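Local structure of cGAS/DncV-like nucleotidyltransferase in E. coli homolog (Rhodothermus marinus SG0.5JP17-172, 6E0K) at residues E42-G47 with Y167-Y172. The protein synthesises the cyclic dinucleotide second messenger 3',3'-cUAMP from UTP and ATP in a bacterial antiphage (CBASS) defence system. Residues are numbered along the deposited sequence; the frame is centred on the assembly and turned at random.
Sequences EVYLQG and YPKLHY
K169, in the first turn of helix 168-181, runs past Y44 of strand 42-45 to reach E42. From CB, CG is turned anti to the carbonyl carbon and beside the backbone N (chi1 -62°), and every later bond is extended. K169 CG lies 4.0 Å from Y44 CZ; K169 CE passes the ring obliquely, 3.6 Å from Y44 CE1, with the lysine chain roughly perpendicular to the tyrosine side chain. At the tip K169 NZ meets E42 head-on in a salt bridge, 2.6 Å from E42 OE2 on its syn side. E151 is a second carboxylate partner of NZ, and N68 also bonds E42 OE2, so both charged ends are gripped twice.

Strand 42-45 belongs to the nucleotidyltransferase sheet, paired antiparallel with strand 61-68, and the chain runs on into the active site at Q46, which binds UTP and ATP, and G47, which binds ATP. P168 opens the helix, next to N166, a UTP-binding residue, and points toward segment 42-47. P168 CG sits at the Y44 ring edge, near the ring plane, 3.4 Å from Y44 OH, which is hydrogen-bonded to Q66. P168 CB packs against Q46, 3.5 Å from Q46 OE1. A water donates to L45 O (2.8 Å from the water O) and, weakly, to P168 O, the same carbonyl that accepts the helical hydrogen bond from Y172 N.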
ATOM      1  N   GLU A  42     -17.789   3.638  -4.203  1.00 15.01           N
ATOM      2  CA  GLU A  42     -17.023   2.732  -5.045  1.00 16.02           C
ATOM      3  C   GLU A  42     -16.255   1.757  -4.167  1.00 16.61           C
ATOM      4  O   GLU A  42     -15.988   2.013  -2.987  1.00 15.78           O
ATOM      5  CB  GLU A  42     -16.072   3.491  -5.973  1.00 19.97           C
ATOM      6  CG  GLU A  42     -14.957   4.219  -5.267  1.00 23.94           C
ATOM      7  CD  GLU A  42     -13.935   4.806  -6.236  1.00 24.29           C
ATOM      8  OE1 GLU A  42     -13.613   4.153  -7.250  1.00 29.20           O
ATOM      9  OE2 GLU A  42     -13.457   5.924  -5.980  1.00 26.76           O
ATOM     10  N   VAL A  43     -15.925   0.606  -4.748  1.00 14.77           N
ATOM     11  CA  VAL A  43     -15.227  -0.451  -4.040  1.00 13.01           C
ATOM     12  C   VAL A  43     -14.039  -0.841  -4.898  1.00 15.27           C
ATOM     13  O   VAL A  43     -14.219  -1.263  -6.049  1.00 16.69           O
ATOM     14  CB  VAL A  43     -16.134  -1.670  -3.791  1.00 15.50           C
ATOM     15  CG1 VAL A  43     -15.417  -2.702  -2.924  1.00 18.03           C
ATOM     16  CG2 VAL A  43     -17.452  -1.232  -3.170  1.00 20.98           C
ATOM     17  N   TYR A  44     -12.833  -0.691  -4.360  1.00 13.13           N
ATOM     18  CA  TYR A  44     -11.645  -1.056  -5.112  1.00 12.39           C
ATOM     19  C   TYR A  44     -10.601  -1.650  -4.180  1.00 14.59           C
ATOM     20  O   TYR A  44     -10.698  -1.554  -2.955  1.00 14.37           O
ATOM     21  CB  TYR A  44     -11.086   0.143  -5.899  1.00 15.49           C
ATOM     22  CG  TYR A  44     -10.660   1.364  -5.106  1.00 12.99           C
ATOM     23  CD1 TYR A  44     -11.572   2.371  -4.799  1.00 14.39           C
ATOM     24  CD2 TYR A  44      -9.332   1.532  -4.707  1.00 13.49           C
ATOM     25  CE1 TYR A  44     -11.173   3.512  -4.097  1.00 14.20           C
ATOM     26  CE2 TYR A  44      -8.926   2.666  -4.001  1.00 13.70           C
ATOM     27  CZ  TYR A  44      -9.853   3.642  -3.699  1.00 14.58           C
ATOM     28  OH  TYR A  44      -9.453   4.768  -3.011  1.00 14.45           O
ATOM     29  N   LEU A  45      -9.611  -2.321  -4.773  1.00 14.70           N
ATOM     30  CA  LEU A  45      -8.547  -2.912  -3.985  1.00 14.20           C
ATOM     31  C   LEU A  45      -7.378  -1.960  -3.855  1.00 13.52           C
ATOM     32  O   LEU A  45      -7.129  -1.132  -4.731  1.00 14.98           O
ATOM     33  CB  LEU A  45      -8.034  -4.211  -4.611  1.00 19.52           C
ATOM     34  CG  LEU A  45      -9.042  -5.341  -4.606  1.00 20.28           C
ATOM     35  CD1 LEU A  45      -8.329  -6.632  -4.963  1.00 20.23           C
ATOM     36  CD2 LEU A  45      -9.716  -5.439  -3.233  1.00 18.95           C
ATOM     37  N   GLN A  46      -6.650  -2.104  -2.757  1.00 13.93           N
ATOM     38  CA  GLN A  46      -5.359  -1.460  -2.611  1.00 17.83           C
ATOM     39  C   GLN A  46      -4.384  -2.518  -2.124  1.00 15.83           C
ATOM     40  O   GLN A  46      -4.712  -3.718  -2.110  1.00 16.68           O
ATOM     41  CB  GLN A  46      -5.437  -0.260  -1.657  1.00 16.36           C
ATOM     42  CG  GLN A  46      -5.730  -0.609  -0.195  1.00 14.50           C
ATOM     43  CD  GLN A  46      -5.522   0.600   0.721  1.00 21.21           C
ATOM     44  OE1 GLN A  46      -4.698   1.470   0.434  1.00 23.02           O
ATOM     45  NE2 GLN A  46      -6.259   0.646   1.828  1.00 18.94           N
ATOM     46  N   GLY A  47      -3.179  -2.101  -1.746  1.00 17.69           N
ATOM     47  CA  GLY A  47      -2.314  -3.100  -1.153  1.00 16.86           C
ATOM     48  C   GLY A  47      -1.680  -4.010  -2.188  1.00 12.45           C
ATOM     49  O   GLY A  47      -1.708  -3.761  -3.395  1.00 14.26           O
ATOM     50  N   TYR A 167      -3.646   8.074  -0.356  1.00 14.90           N
ATOM     51  CA  TYR A 167      -3.745   8.262  -1.803  1.00 12.02           C
ATOM     52  C   TYR A 167      -3.521   6.946  -2.540  1.00 13.48           C
ATOM     53  O   TYR A 167      -2.622   6.839  -3.381  1.00 15.11           O
ATOM     54  CB  TYR A 167      -2.739   9.308  -2.268  1.00 12.31           C
ATOM     55  CG  TYR A 167      -2.908  10.667  -1.624  1.00 14.43           C
ATOM     56  CD1 TYR A 167      -2.264  10.989  -0.435  1.00 15.77           C
ATOM     57  CD2 TYR A 167      -3.719  11.622  -2.220  1.00 16.76           C
ATOM     58  CE1 TYR A 167      -2.438  12.270   0.145  1.00 16.75           C
ATOM     59  CE2 TYR A 167      -3.889  12.877  -1.663  1.00 18.77           C
ATOM     60  CZ  TYR A 167      -3.257  13.191  -0.486  1.00 19.22           C
ATOM     61  OH  TYR A 167      -3.454  14.453   0.056  1.00 22.59           O
ATOM     62  N   PRO A 168      -4.332   5.925  -2.261  1.00 12.58           N
ATOM     63  CA  PRO A 168      -4.072   4.607  -2.870  1.00 12.14           C
ATOM     64  C   PRO A 168      -4.177   4.595  -4.385  1.00 13.65           C
ATOM     65  O   PRO A 168      -3.452   3.829  -5.042  1.00 14.01           O
ATOM     66  CB  PRO A 168      -5.138   3.709  -2.226  1.00 14.38           C
ATOM     67  CG  PRO A 168      -6.260   4.655  -1.884  1.00 13.94           C
ATOM     68  CD  PRO A 168      -5.577   5.930  -1.463  1.00 15.12           C
ATOM     69  N   LYS A 169      -5.060   5.409  -4.972  1.00 13.01           N
ATOM     70  CA  LYS A 169      -5.160   5.416  -6.427  1.00 13.61           C
ATOM     71  C   LYS A 169      -3.879   5.938  -7.064  1.00 13.27           C
ATOM     72  O   LYS A 169      -3.454   5.432  -8.109  1.00 14.03           O
ATOM     73  CB  LYS A 169      -6.351   6.257  -6.873  1.00 16.93           C
ATOM     74  CG  LYS A 169      -7.682   5.735  -6.379  1.00 15.44           C
ATOM     75  CD  LYS A 169      -8.797   6.605  -6.904  1.00 16.70           C
ATOM     76  CE  LYS A 169     -10.158   6.067  -6.478  1.00 21.95           C
ATOM     77  NZ  LYS A 169     -11.260   6.960  -6.942  1.00 26.63           N
ATOM     78  N   LEU A 170      -3.267   6.965  -6.466  1.00 14.33           N
ATOM     79  CA  LEU A 170      -2.013   7.482  -7.002  1.00 14.38           C
ATOM     80  C   LEU A 170      -0.870   6.511  -6.761  1.00 13.44           C
ATOM     81  O   LEU A 170       0.011   6.360  -7.619  1.00 15.81           O
ATOM     82  CB  LEU A 170      -1.679   8.836  -6.386  1.00 14.46           C
ATOM     83  CG  LEU A 170      -2.635   9.939  -6.812  1.00 18.44           C
ATOM     84  CD1 LEU A 170      -2.253  11.224  -6.104  1.00 19.07           C
ATOM     85  CD2 LEU A 170      -2.584  10.105  -8.310  1.00 24.19           C
ATOM     86  N   HIS A 171      -0.858   5.856  -5.599  1.00 12.76           N
ATOM     87  CA  HIS A 171       0.109   4.783  -5.360  1.00 12.88           C
ATOM     88  C   HIS A 171       0.042   3.747  -6.479  1.00 13.58           C
ATOM     89  O   HIS A 171       1.068   3.375  -7.058  1.00 12.64           O
ATOM     90  CB  HIS A 171      -0.148   4.140  -3.992  1.00 12.16           C
ATOM     91  CG  HIS A 171       0.798   3.028  -3.653  1.00 14.38           C
ATOM     92  ND1 HIS A 171       1.912   3.213  -2.868  1.00 14.35           N
ATOM     93  CD2 HIS A 171       0.791   1.715  -3.993  1.00 17.58           C
ATOM     94  CE1 HIS A 171       2.558   2.068  -2.740  1.00 15.22           C
ATOM     95  NE2 HIS A 171       1.894   1.141  -3.408  1.00 16.83           N
ATOM     96  N   TYR A 172      -1.170   3.302  -6.819  1.00 13.54           N
ATOM     97  CA  TYR A 172      -1.325   2.304  -7.876  1.00 11.27           C
ATOM     98  C   TYR A 172      -0.889   2.847  -9.230  1.00 12.21           C
ATOM     99  O   TYR A 172      -0.129   2.201  -9.966  1.00 12.76           O
ATOM    100  CB  TYR A 172      -2.778   1.823  -7.937  1.00 12.42           C
ATOM    101  CG  TYR A 172      -3.008   0.972  -9.144  1.00 13.08           C
ATOM    102  CD1 TYR A 172      -2.448  -0.292  -9.219  1.00 15.84           C
ATOM    103  CD2 TYR A 172      -3.752   1.432 -10.221  1.00 17.06           C
ATOM    104  CE1 TYR A 172      -2.642  -1.085 -10.329  1.00 15.09           C
ATOM    105  CE2 TYR A 172      -3.953   0.643 -11.335  1.00 21.35           C
ATOM    106  CZ  TYR A 172      -3.377  -0.614 -11.382  1.00 19.12           C
ATOM    107  OH  TYR A 172      -3.562  -1.425 -12.482  1.00 23.84           O
TER
HETATM  108  O   HOH W   1      -5.728   1.258  -5.030  1.00 16.98           O